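Local coordinates for protein Amuc_1102 (Akkermansia muciniphila, PDB 7DSZ) that adopts an immunoglobulin-like fold related to archaeal type IV pilus proteins and is probably a component of a pilus-like surface assembly, at residues A111-I123 / Y174-S186. Residues are numbered along the deposited sequence; the frame is centred on the assembly and turned at random. Where two conformers were deposited one is given.
Sequences ASVYLSPSSVKRI and YYPLLNKDETPFS
Tyr114 and Leu178 form a single antiparallel, hydrogen-bonded bridge (Tyr114 N to Leu178 O 2.9 Å, Leu178 N to Tyr114 O 2.8 Å), docking the loop 174-186 on edge strand 109-115 of the Ig-like fold. Packing is tightest round the Tyr114 ring. With CG anti to its carbonyl carbon (chi1 -54°), the ring offers an edge to Leu178 O, and its CE1 lies 3.5 Å from Lys180 CA. Thr183 CG2 touches CG, while the Phe185 ring, tilted 21°, is slid aside with little overlap. Tyr114 OH shares a hydrogen bond with Ser112 OG, and water 1 links Ser112 O to Lys180 N. An alanine here would probably open a gap beside Thr183, Lys180 and Phe185 and leave Ser112 OG without its phenolic partner. Leu115 CD2 meets Leu177 CD2 at 3.6 Å. Contact is looser where water 2 joins Ser116 N and Ser119 OG to Pro176 O; Ser119 OG also bonds Asn102 of the second subunit. Arg122 NH1 lies over one Tyr175 ring face, toward its rim, planes 11° apart, with Tyr175 OH above the guanidinium, which salt-bridges Asp86 and Asp72 of the second subunit. Backbone bonds and apolar packing thus hold loop to strand, while at helix 117-124 water and charged Arg122 carry the contact toward the second subunit.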
ATOM      1  N   ALA C 111      14.967   0.310  13.492  1.00 14.34           N
ATOM      2  CA  ALA C 111      13.582  -0.100  13.277  1.00 14.49           C
ATOM      3  C   ALA C 111      12.658   1.033  13.729  1.00 16.65           C
ATOM      4  O   ALA C 111      13.048   1.892  14.528  1.00 16.85           O
ATOM      5  CB  ALA C 111      13.262  -1.398  14.030  1.00 14.54           C
ATOM      6  N   SER C 112      11.426   1.052  13.217  1.00 16.68           N
ATOM      7  CA  SER C 112      10.541   2.151  13.585  1.00 15.81           C
ATOM      8  C   SER C 112       9.075   1.749  13.443  1.00 15.80           C
ATOM      9  O   SER C 112       8.731   0.790  12.746  1.00 15.56           O
ATOM     10  CB  SER C 112      10.822   3.406  12.736  1.00 16.28           C
ATOM     11  OG  SER C 112      10.563   3.168  11.354  1.00 16.99           O
ATOM     12  N   VAL C 113       8.223   2.493  14.154  1.00 17.10           N
ATOM     13  CA  VAL C 113       6.770   2.438  13.976  0.50 14.80           C
ATOM     14  C   VAL C 113       6.235   3.829  14.243  1.00 14.07           C
ATOM     15  O   VAL C 113       6.909   4.675  14.834  1.00 16.03           O
ATOM     16  CB  VAL C 113       6.035   1.431  14.896  0.50 15.83           C
ATOM     17  CG1 VAL C 113       6.178   0.030  14.365  0.50 17.47           C
ATOM     18  CG2 VAL C 113       6.518   1.566  16.335  0.50 13.93           C
ATOM     19  N   TYR C 114       5.003   4.084  13.783  1.00 16.45           N
ATOM     20  CA  TYR C 114       4.488   5.447  13.738  1.00 15.03           C
ATOM     21  C   TYR C 114       3.047   5.514  14.222  1.00 16.72           C
ATOM     22  O   TYR C 114       2.271   4.576  14.038  1.00 18.48           O
ATOM     23  CB  TYR C 114       4.536   6.028  12.303  1.00 14.35           C
ATOM     24  CG  TYR C 114       5.928   5.931  11.690  1.00 13.60           C
ATOM     25  CD1 TYR C 114       6.426   4.712  11.244  1.00 15.72           C
ATOM     26  CD2 TYR C 114       6.745   7.057  11.590  1.00 17.31           C
ATOM     27  CE1 TYR C 114       7.699   4.602  10.731  1.00 16.48           C
ATOM     28  CE2 TYR C 114       8.033   6.965  11.050  1.00 18.24           C
ATOM     29  CZ  TYR C 114       8.500   5.724  10.625  1.00 17.82           C
ATOM     30  OH  TYR C 114       9.781   5.597  10.091  1.00 15.78           O
ATOM     31  N   LEU C 115       2.682   6.670  14.780  1.00 17.35           N
ATOM     32  CA  LEU C 115       1.284   7.035  14.981  1.00 17.31           C
ATOM     33  C   LEU C 115       0.975   8.294  14.177  1.00 17.65           C
ATOM     34  O   LEU C 115       1.793   9.218  14.109  1.00 18.13           O
ATOM     35  CB  LEU C 115       0.976   7.266  16.476  1.00 17.57           C
ATOM     36  CG  LEU C 115       0.879   6.016  17.351  1.00 20.12           C
ATOM     37  CD1 LEU C 115       0.779   6.452  18.834  1.00 18.18           C
ATOM     38  CD2 LEU C 115      -0.296   5.070  16.949  1.00 17.05           C
ATOM     39  N   SER C 116      -0.210   8.333  13.563  1.00 15.01           N
ATOM     40  CA  SER C 116      -0.599   9.457  12.732  1.00 16.31           C
ATOM     41  C   SER C 116      -0.834  10.710  13.577  1.00 17.58           C
ATOM     42  O   SER C 116      -1.017  10.625  14.796  1.00 18.91           O
ATOM     43  CB  SER C 116      -1.886   9.127  11.978  1.00 17.92           C
ATOM     44  OG  SER C 116      -2.959   9.052  12.913  1.00 17.48           O
ATOM     45  N   PRO C 117      -0.869  11.883  12.942  1.00 17.58           N
ATOM     46  CA  PRO C 117      -1.228  13.096  13.701  1.00 17.81           C
ATOM     47  C   PRO C 117      -2.586  12.996  14.372  1.00 20.80           C
ATOM     48  O   PRO C 117      -2.744  13.476  15.500  1.00 22.29           O
ATOM     49  CB  PRO C 117      -1.192  14.197  12.636  1.00 24.42           C
ATOM     50  CG  PRO C 117      -0.200  13.690  11.610  1.00 22.38           C
ATOM     51  CD  PRO C 117      -0.465  12.197  11.553  1.00 18.11           C
ATOM     52  N   SER C 118      -3.567  12.350  13.738  1.00 18.88           N
ATOM     53  CA  SER C 118      -4.880  12.279  14.381  1.00 19.67           C
ATOM     54  C   SER C 118      -4.874  11.327  15.571  1.00 21.77           C
ATOM     55  O   SER C 118      -5.552  11.588  16.572  1.00 19.86           O
ATOM     56  CB  SER C 118      -5.953  11.888  13.355  1.00 20.09           C
ATOM     57  OG  SER C 118      -5.822  10.546  12.913  1.00 20.37           O
ATOM     58  N   SER C 119      -4.093  10.241  15.511  1.00 16.51           N
ATOM     59  CA  SER C 119      -3.933   9.396  16.690  1.00 16.05           C
ATOM     60  C   SER C 119      -3.298  10.182  17.839  1.00 20.50           C
ATOM     61  O   SER C 119      -3.729  10.069  18.993  1.00 18.93           O
ATOM     62  CB  SER C 119      -3.090   8.161  16.357  1.00 18.95           C
ATOM     63  OG  SER C 119      -3.840   7.156  15.688  1.00 18.84           O
ATOM     64  N   VAL C 120      -2.266  10.980  17.543  1.00 19.89           N
ATOM     65  CA  VAL C 120      -1.588  11.739  18.601  1.00 20.09           C
ATOM     66  C   VAL C 120      -2.523  12.787  19.193  1.00 20.09           C
ATOM     67  O   VAL C 120      -2.602  12.951  20.421  1.00 22.11           O
ATOM     68  CB  VAL C 120      -0.296  12.379  18.066  1.00 20.27           C
ATOM     69  CG1 VAL C 120       0.325  13.310  19.117  1.00 23.05           C
ATOM     70  CG2 VAL C 120       0.681  11.289  17.636  1.00 17.87           C
ATOM     71  N   LYS C 121      -3.243  13.508  18.336  1.00 19.24           N
ATOM     72  CA  LYS C 121      -4.150  14.542  18.827  1.00 22.70           C
ATOM     73  C   LYS C 121      -5.286  13.929  19.633  1.00 26.62           C
ATOM     74  O   LYS C 121      -5.689  14.476  20.668  1.00 23.79           O
ATOM     75  CB  LYS C 121      -4.698  15.366  17.660  1.00 24.51           C
ATOM     76  CG  LYS C 121      -5.673  16.467  18.116  1.00 29.56           C
ATOM     77  CD  LYS C 121      -6.002  17.447  17.003  1.00 30.48           C
ATOM     78  CE  LYS C 121      -6.834  18.606  17.558  1.00 45.77           C
ATOM     79  NZ  LYS C 121      -7.430  19.435  16.479  1.00 47.39           N
ATOM     80  N   ARG C 122      -5.814  12.790  19.175  1.00 20.69           N
ATOM     81  CA  ARG C 122      -6.865  12.101  19.923  1.00 21.27           C
ATOM     82  C   ARG C 122      -6.373  11.658  21.298  1.00 27.04           C
ATOM     83  O   ARG C 122      -7.094  11.790  22.299  1.00 22.70           O
ATOM     84  CB  ARG C 122      -7.363  10.899  19.127  1.00 20.11           C
ATOM     85  CG  ARG C 122      -8.552  10.188  19.774  1.00 21.22           C
ATOM     86  CD  ARG C 122      -9.079   9.073  18.910  1.00 19.02           C
ATOM     87  NE  ARG C 122     -10.247   8.474  19.549  1.00 21.33           N
ATOM     88  CZ  ARG C 122     -10.700   7.254  19.301  1.00 26.64           C
ATOM     89  NH1 ARG C 122     -10.105   6.496  18.384  1.00 21.13           N
ATOM     90  NH2 ARG C 122     -11.752   6.789  19.969  1.00 28.25           N
ATOM     91  N   ILE C 123      -5.149  11.129  21.372  1.00 21.73           N
ATOM     92  CA  ILE C 123      -4.624  10.634  22.647  1.00 22.79           C
ATOM     93  C   ILE C 123      -4.364  11.787  23.608  1.00 25.05           C
ATOM     94  O   ILE C 123      -4.702  11.712  24.797  1.00 27.02           O
ATOM     95  CB  ILE C 123      -3.346   9.801  22.424  1.00 21.31           C
ATOM     96  CG1 ILE C 123      -3.675   8.469  21.746  1.00 20.15           C
ATOM     97  CG2 ILE C 123      -2.642   9.531  23.776  1.00 23.62           C
ATOM     98  CD1 ILE C 123      -2.415   7.737  21.201  1.00 21.06           C
ATOM     99  N   TYR C 174      -7.629  -0.012  16.952  1.00 26.48           N
ATOM    100  CA  TYR C 174      -7.774   1.402  16.670  1.00 21.04           C
ATOM    101  C   TYR C 174      -6.517   2.120  17.145  1.00 22.20           C
ATOM    102  O   TYR C 174      -5.624   1.516  17.747  1.00 24.37           O
ATOM    103  CB  TYR C 174      -9.054   1.920  17.323  1.00 25.43           C
ATOM    104  CG  TYR C 174     -10.284   1.315  16.680  1.00 26.39           C
ATOM    105  CD1 TYR C 174     -10.456   1.375  15.301  1.00 25.69           C
ATOM    106  CD2 TYR C 174     -11.250   0.660  17.439  1.00 30.41           C
ATOM    107  CE1 TYR C 174     -11.566   0.822  14.697  1.00 27.72           C
ATOM    108  CE2 TYR C 174     -12.365   0.100  16.837  1.00 29.44           C
ATOM    109  CZ  TYR C 174     -12.512   0.186  15.464  1.00 32.99           C
ATOM    110  OH  TYR C 174     -13.607  -0.357  14.834  1.00 40.10           O
ATOM    111  N   TYR C 175      -6.431   3.423  16.894  1.00 19.00           N
ATOM    112  CA  TYR C 175      -5.172   4.150  17.034  1.00 19.47           C
ATOM    113  C   TYR C 175      -4.045   3.345  16.379  1.00 24.05           C
ATOM    114  O   TYR C 175      -3.099   2.931  17.058  1.00 19.25           O
ATOM    115  CB  TYR C 175      -4.828   4.424  18.490  1.00 21.48           C
ATOM    116  CG  TYR C 175      -5.878   5.105  19.320  1.00 22.83           C
ATOM    117  CD1 TYR C 175      -6.957   4.393  19.846  1.00 23.47           C
ATOM    118  CD2 TYR C 175      -5.749   6.439  19.643  1.00 18.44           C
ATOM    119  CE1 TYR C 175      -7.907   5.019  20.641  1.00 23.42           C
ATOM    120  CE2 TYR C 175      -6.680   7.071  20.441  1.00 21.33           C
ATOM    121  CZ  TYR C 175      -7.755   6.359  20.927  1.00 22.08           C
ATOM    122  OH  TYR C 175      -8.677   7.002  21.720  1.00 24.64           O
ATOM    123  N   PRO C 176      -4.151   3.049  15.089  1.00 21.02           N
ATOM    124  CA  PRO C 176      -3.278   2.018  14.514  1.00 21.43           C
ATOM    125  C   PRO C 176      -1.821   2.462  14.448  1.00 18.93           C
ATOM    126  O   PRO C 176      -1.499   3.569  14.004  1.00 16.90           O
ATOM    127  CB  PRO C 176      -3.865   1.786  13.113  1.00 23.21           C
ATOM    128  CG  PRO C 176      -4.693   2.985  12.818  1.00 26.74           C
ATOM    129  CD  PRO C 176      -5.149   3.558  14.126  1.00 18.97           C
ATOM    130  N   LEU C 177      -0.951   1.583  14.925  1.00 18.58           N
ATOM    131  CA  LEU C 177       0.478   1.730  14.717  1.00 19.26           C
ATOM    132  C   LEU C 177       0.794   1.374  13.279  1.00 20.05           C
ATOM    133  O   LEU C 177       0.295   0.375  12.758  1.00 21.57           O
ATOM    134  CB  LEU C 177       1.239   0.798  15.648  1.00 20.54           C
ATOM    135  CG  LEU C 177       1.441   1.308  17.065  1.00 23.51           C
ATOM    136  CD1 LEU C 177       2.084   0.199  17.897  1.00 22.35           C
ATOM    137  CD2 LEU C 177       2.313   2.557  17.004  1.00 21.04           C
ATOM    138  N   LEU C 178       1.627   2.187  12.637  1.00 17.34           N
ATOM    139  CA  LEU C 178       1.895   2.030  11.221  1.00 16.51           C
ATOM    140  C   LEU C 178       3.370   1.724  11.010  1.00 18.95           C
ATOM    141  O   LEU C 178       4.223   2.216  11.749  1.00 16.71           O
ATOM    142  CB  LEU C 178       1.539   3.295  10.478  1.00 14.19           C
ATOM    143  CG  LEU C 178       0.081   3.724  10.697  1.00 18.10           C
ATOM    144  CD1 LEU C 178      -0.119   5.151  10.194  1.00 20.48           C
ATOM    145  CD2 LEU C 178      -0.808   2.778   9.932  1.00 22.33           C
ATOM    146  N   ASN C 179       3.658   0.910  10.004  1.00 16.21           N
ATOM    147  CA  ASN C 179       5.057   0.774   9.611  1.00 15.67           C
ATOM    148  C   ASN C 179       5.396   1.901   8.637  1.00 15.21           C
ATOM    149  O   ASN C 179       4.526   2.645   8.167  1.00 16.89           O
ATOM    150  CB  ASN C 179       5.353  -0.648   9.071  1.00 14.58           C
ATOM    151  CG  ASN C 179       4.823  -0.905   7.639  1.00 16.24           C
ATOM    152  OD1 ASN C 179       4.877  -0.055   6.773  1.00 17.28           O
ATOM    153  ND2 ASN C 179       4.350  -2.128   7.402  1.00 17.78           N
ATOM    154  N   LYS C 180       6.697   2.051   8.361  1.00 12.96           N
ATOM    155  CA  LYS C 180       7.165   3.201   7.603  1.00 14.97           C
ATOM    156  C   LYS C 180       6.540   3.267   6.217  1.00 16.40           C
ATOM    157  O   LYS C 180       6.247   4.360   5.716  1.00 16.01           O
ATOM    158  CB  LYS C 180       8.703   3.153   7.514  1.00 14.35           C
ATOM    159  CG  LYS C 180       9.322   4.282   6.724  1.00 16.86           C
ATOM    160  CD  LYS C 180      10.845   4.304   6.982  1.00 18.97           C
ATOM    161  CE  LYS C 180      11.545   5.398   6.179  1.00 18.65           C
ATOM    162  NZ  LYS C 180      11.666   5.020   4.743  1.00 19.33           N
ATOM    163  N   ASP C 181       6.329   2.104   5.574  1.00 16.08           N
ATOM    164  CA  ASP C 181       5.740   2.082   4.240  1.00 18.40           C
ATOM    165  C   ASP C 181       4.253   2.365   4.257  1.00 21.48           C
ATOM    166  O   ASP C 181       3.660   2.516   3.185  1.00 21.02           O
ATOM    167  CB  ASP C 181       6.012   0.734   3.552  1.00 16.48           C
ATOM    168  CG  ASP C 181       7.468   0.599   3.108  1.00 22.29           C
ATOM    169  OD1 ASP C 181       8.132   1.644   2.922  1.00 24.64           O
ATOM    170  OD2 ASP C 181       7.955  -0.537   2.945  1.00 23.08           O
ATOM    171  N   GLU C 182       3.652   2.453   5.441  1.00 16.65           N
ATOM    172  CA  GLU C 182       2.270   2.878   5.613  1.00 19.44           C
ATOM    173  C   GLU C 182       2.144   4.348   6.011  1.00 22.11           C
ATOM    174  O   GLU C 182       1.082   4.767   6.494  1.00 22.44           O
ATOM    175  CB  GLU C 182       1.600   1.991   6.658  1.00 19.31           C
ATOM    176  CG  GLU C 182       1.557   0.518   6.247  1.00 19.40           C
ATOM    177  CD  GLU C 182       1.060  -0.408   7.362  1.00 23.85           C
ATOM    178  OE1 GLU C 182       1.437  -0.235   8.546  1.00 19.03           O
ATOM    179  OE2 GLU C 182       0.289  -1.338   7.043  1.00 27.63           O
ATOM    180  N   THR C 183       3.189   5.139   5.809  1.00 18.35           N
ATOM    181  CA  THR C 183       3.238   6.547   6.168  1.00 17.02           C
ATOM    182  C   THR C 183       3.802   7.350   5.008  1.00 21.36           C
ATOM    183  O   THR C 183       4.406   6.789   4.087  1.00 17.45           O
ATOM    184  CB  THR C 183       4.131   6.803   7.397  1.00 15.76           C
ATOM    185  OG1 THR C 183       5.507   6.686   6.997  1.00 18.34           O
ATOM    186  CG2 THR C 183       3.826   5.836   8.544  1.00 18.27           C
ATOM    187  N   PRO C 184       3.658   8.679   5.041  1.00 19.22           N
ATOM    188  CA  PRO C 184       4.322   9.513   4.025  1.00 20.22           C
ATOM    189  C   PRO C 184       5.838   9.514   4.128  1.00 17.92           C
ATOM    190  O   PRO C 184       6.498  10.107   3.262  1.00 17.84           O
ATOM    191  CB  PRO C 184       3.752  10.923   4.279  1.00 23.00           C
ATOM    192  CG  PRO C 184       3.059  10.862   5.592  1.00 28.05           C
ATOM    193  CD  PRO C 184       2.680   9.442   5.841  1.00 21.00           C
ATOM    194  N   PHE C 185       6.410   8.876   5.144  1.00 18.13           N
ATOM    195  CA  PHE C 185       7.860   8.777   5.250  1.00 18.54           C
ATOM    196  C   PHE C 185       8.435   7.642   4.408  1.00 19.35           C
ATOM    197  O   PHE C 185       9.659   7.470   4.399  1.00 17.70           O
ATOM    198  CB  PHE C 185       8.270   8.569   6.712  1.00 16.81           C
ATOM    199  CG  PHE C 185       7.808   9.670   7.627  1.00 20.56           C
ATOM    200  CD1 PHE C 185       8.460  10.902   7.627  1.00 22.54           C
ATOM    201  CD2 PHE C 185       6.738   9.474   8.484  1.00 18.47           C
ATOM    202  CE1 PHE C 185       8.042  11.931   8.474  1.00 23.52           C
ATOM    203  CE2 PHE C 185       6.309  10.493   9.330  1.00 18.15           C
ATOM    204  CZ  PHE C 185       6.960  11.721   9.333  1.00 18.89           C
ATOM    205  N   SER C 186       7.587   6.892   3.704  1.00 17.70           N
ATOM    206  CA  SER C 186       7.997   5.637   3.074  1.00 19.09           C
ATOM    207  C   SER C 186       9.257   5.790   2.226  1.00 21.12           C
ATOM    208  O   SER C 186      10.200   5.000   2.349  1.00 21.55           O
ATOM    209  CB  SER C 186       6.853   5.091   2.218  1.00 21.40           C
ATOM    210  OG  SER C 186       7.267   3.913   1.534  1.00 23.78           O
TER
HETATM  211  O   HOH W   1       8.420   0.460   9.983  1.00 17.60           O
HETATM  212  O   HOH W   2      -2.349   6.093  13.654  1.00 17.40           O